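Local coordinates for protein BCAM1869 (Burkholderia cenocepacia, PDB 4O2H) that probably acts as a transcriptional regulator in quorum sensing, as an RsaM homolog with a novel fold, at residues L31-V36 with A72-G77. Numbering follows the deposited sequence.
Sequences LVLDHV and AYVTVG
Leu33 crosses Val76 and Val74 at about a right angle, its CD1 meeting Val76 alone and its CD2 both valines, and Leu31 comes to Val74 tip to tip. All of it is apolar packing. CG2 of Val76 sits 3.9 Å from both CD1 and CD2 of Leu33, so this one methyl faces the fork of the leucine. Val74 CG1 is shared by two leucines, 4.0 Å from Leu33 CD2 and 4.0 Å from Leu31 CD2. Each valine turns a different branch to the leucines, CG1 of Val74 standing anti to its own N (chi1 165°) and CG2 of Val76 anti to its carbonyl carbon.

No hydrogen bond joins 31-36 to 72-77; the CA atoms of Leu33 and Val74 are 8.1 Å apart. Strand 55-65 runs between strands 34-40 and 74-83 in the antiparallel sheet, its backbone hydrogen-bonded to Asp34 and Val36 through His64 and Glu62, and to Val74 and Val76 through Arg65 and Trp63. Leu31 and Leu33, on the loop leading into strand 34-40, reach across it to the valines. Helix 112-125 packs on this buried cluster, Leu119 against Leu31 and Val76, Leu123 against Leu33 and Val76, forming part of the hydrophobic core between sheet and helix.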
ATOM      1  N   LEU A  31      17.697   5.778  -9.290  1.00 50.03           N
ATOM      2  CA  LEU A  31      16.634   6.133  -8.347  1.00 48.91           C
ATOM      3  C   LEU A  31      16.895   5.576  -6.934  1.00 51.70           C
ATOM      4  O   LEU A  31      17.141   4.391  -6.749  1.00 49.98           O
ATOM      5  CB  LEU A  31      15.260   5.665  -8.840  1.00 47.48           C
ATOM      6  CG  LEU A  31      14.066   6.268  -8.072  1.00 50.61           C
ATOM      7  CD1 LEU A  31      14.023   7.763  -8.228  1.00 50.88           C
ATOM      8  CD2 LEU A  31      12.778   5.663  -8.521  1.00 54.55           C
ATOM      9  N   VAL A  32      16.862   6.466  -5.959  1.00 51.58           N
ATOM     10  CA  VAL A  32      17.113   6.187  -4.549  1.00 52.96           C
ATOM     11  C   VAL A  32      15.767   5.922  -3.850  1.00 55.97           C
ATOM     12  O   VAL A  32      15.098   6.853  -3.442  1.00 58.52           O
ATOM     13  CB  VAL A  32      17.894   7.399  -3.924  1.00 60.65           C
ATOM     14  CG1 VAL A  32      18.054   7.274  -2.402  1.00 60.26           C
ATOM     15  CG2 VAL A  32      19.262   7.601  -4.603  1.00 62.22           C
ATOM     16  N   LEU A  33      15.356   4.671  -3.735  1.00 50.30           N
ATOM     17  CA  LEU A  33      14.103   4.361  -3.040  1.00 48.58           C
ATOM     18  C   LEU A  33      14.363   3.744  -1.677  1.00 51.00           C
ATOM     19  O   LEU A  33      15.311   2.980  -1.510  1.00 49.33           O
ATOM     20  CB  LEU A  33      13.209   3.424  -3.846  1.00 47.22           C
ATOM     21  CG  LEU A  33      12.617   3.970  -5.093  1.00 52.50           C
ATOM     22  CD1 LEU A  33      12.159   2.862  -5.968  1.00 53.41           C
ATOM     23  CD2 LEU A  33      11.497   4.965  -4.806  1.00 51.10           C
ATOM     24  N   ASP A  34      13.508   4.106  -0.708  1.00 46.86           N
ATOM     25  CA  ASP A  34      13.536   3.627   0.661  1.00 45.64           C
ATOM     26  C   ASP A  34      12.259   2.896   0.953  1.00 45.50           C
ATOM     27  O   ASP A  34      11.211   3.286   0.440  1.00 43.78           O
ATOM     28  CB  ASP A  34      13.686   4.802   1.639  1.00 49.40           C
ATOM     29  CG  ASP A  34      14.914   5.650   1.402  1.00 67.08           C
ATOM     30  OD1 ASP A  34      16.010   5.069   1.205  1.00 66.41           O
ATOM     31  OD2 ASP A  34      14.785   6.904   1.429  1.00 82.32           O
ATOM     32  N   HIS A  35      12.346   1.823   1.742  1.00 41.86           N
ATOM     33  CA  HIS A  35      11.195   1.036   2.173  1.00 41.20           C
ATOM     34  C   HIS A  35      10.385   1.867   3.163  1.00 42.36           C
ATOM     35  O   HIS A  35      10.954   2.465   4.062  1.00 40.65           O
ATOM     36  CB  HIS A  35      11.634  -0.306   2.814  1.00 41.85           C
ATOM     37  CG  HIS A  35      10.523  -1.021   3.534  1.00 44.93           C
ATOM     38  ND1 HIS A  35      10.208  -0.723   4.852  1.00 46.93           N
ATOM     39  CD2 HIS A  35       9.637  -1.932   3.074  1.00 45.68           C
ATOM     40  CE1 HIS A  35       9.178  -1.490   5.157  1.00 45.88           C
ATOM     41  NE2 HIS A  35       8.812  -2.248   4.128  1.00 45.61           N
ATOM     42  N   VAL A  36       9.058   1.843   3.030  1.00 39.09           N
ATOM     43  CA  VAL A  36       8.131   2.589   3.892  1.00 38.47           C
ATOM     44  C   VAL A  36       7.287   1.578   4.657  1.00 43.74           C
ATOM     45  O   VAL A  36       7.198   1.667   5.874  1.00 45.41           O
ATOM     46  CB  VAL A  36       7.259   3.569   3.054  1.00 42.20           C
ATOM     47  CG1 VAL A  36       6.297   4.373   3.921  1.00 41.90           C
ATOM     48  CG2 VAL A  36       8.124   4.515   2.206  1.00 42.53           C
ATOM     49  N   ALA A  72      11.741  15.460  -7.036  1.00 53.47           N
ATOM     50  CA  ALA A  72      10.327  15.257  -6.769  1.00 50.79           C
ATOM     51  C   ALA A  72      10.093  14.011  -5.882  1.00 53.51           C
ATOM     52  O   ALA A  72      10.914  13.085  -5.841  1.00 53.59           O
ATOM     53  CB  ALA A  72       9.545  15.144  -8.079  1.00 50.83           C
ATOM     54  N   TYR A  73       8.974  14.017  -5.144  1.00 49.20           N
ATOM     55  CA  TYR A  73       8.561  12.905  -4.310  1.00 46.34           C
ATOM     56  C   TYR A  73       8.131  11.767  -5.226  1.00 49.19           C
ATOM     57  O   TYR A  73       7.347  11.994  -6.136  1.00 49.50           O
ATOM     58  CB  TYR A  73       7.441  13.320  -3.350  1.00 45.83           C
ATOM     59  CG  TYR A  73       7.005  12.203  -2.420  1.00 45.07           C
ATOM     60  CD1 TYR A  73       7.833  11.767  -1.385  1.00 46.83           C
ATOM     61  CD2 TYR A  73       5.758  11.590  -2.565  1.00 43.88           C
ATOM     62  CE1 TYR A  73       7.434  10.756  -0.517  1.00 44.91           C
ATOM     63  CE2 TYR A  73       5.366  10.544  -1.723  1.00 43.46           C
ATOM     64  CZ  TYR A  73       6.201  10.146  -0.692  1.00 49.69           C
ATOM     65  OH  TYR A  73       5.816   9.146   0.152  1.00 53.18           O
ATOM     66  N   VAL A  74       8.727  10.594  -5.054  1.00 45.39           N
ATOM     67  CA  VAL A  74       8.429   9.417  -5.868  1.00 43.75           C
ATOM     68  C   VAL A  74       7.862   8.291  -4.965  1.00 46.05           C
ATOM     69  O   VAL A  74       8.442   8.043  -3.916  1.00 44.83           O
ATOM     70  CB  VAL A  74       9.701   8.954  -6.653  1.00 45.11           C
ATOM     71  CG1 VAL A  74       9.537   7.549  -7.222  1.00 42.24           C
ATOM     72  CG2 VAL A  74      10.031   9.934  -7.768  1.00 45.71           C
ATOM     73  N   THR A  75       6.723   7.665  -5.360  1.00 40.13           N
ATOM     74  CA  THR A  75       6.096   6.496  -4.682  1.00 38.52           C
ATOM     75  C   THR A  75       6.099   5.297  -5.608  1.00 40.53           C
ATOM     76  O   THR A  75       5.824   5.426  -6.799  1.00 41.49           O
ATOM     77  CB  THR A  75       4.641   6.755  -4.298  1.00 46.89           C
ATOM     78  OG1 THR A  75       4.011   7.393  -5.404  1.00 47.47           O
ATOM     79  CG2 THR A  75       4.512   7.597  -3.086  1.00 49.15           C
ATOM     80  N   VAL A  76       6.434   4.153  -5.081  1.00 35.75           N
ATOM     81  CA  VAL A  76       6.515   2.899  -5.810  1.00 35.18           C
ATOM     82  C   VAL A  76       6.022   1.818  -4.869  1.00 39.73           C
ATOM     83  O   VAL A  76       6.566   1.643  -3.761  1.00 39.38           O
ATOM     84  CB  VAL A  76       7.960   2.604  -6.339  1.00 39.10           C
ATOM     85  CG1 VAL A  76       8.005   1.308  -7.172  1.00 37.20           C
ATOM     86  CG2 VAL A  76       8.534   3.797  -7.133  1.00 40.82           C
ATOM     87  N   GLY A  77       4.981   1.130  -5.307  1.00 35.67           N
ATOM     88  CA  GLY A  77       4.380   0.042  -4.553  1.00 35.21           C
ATOM     89  C   GLY A  77       4.059  -1.127  -5.441  1.00 39.01           C
ATOM     90  O   GLY A  77       3.929  -0.981  -6.650  1.00 38.14           O
TER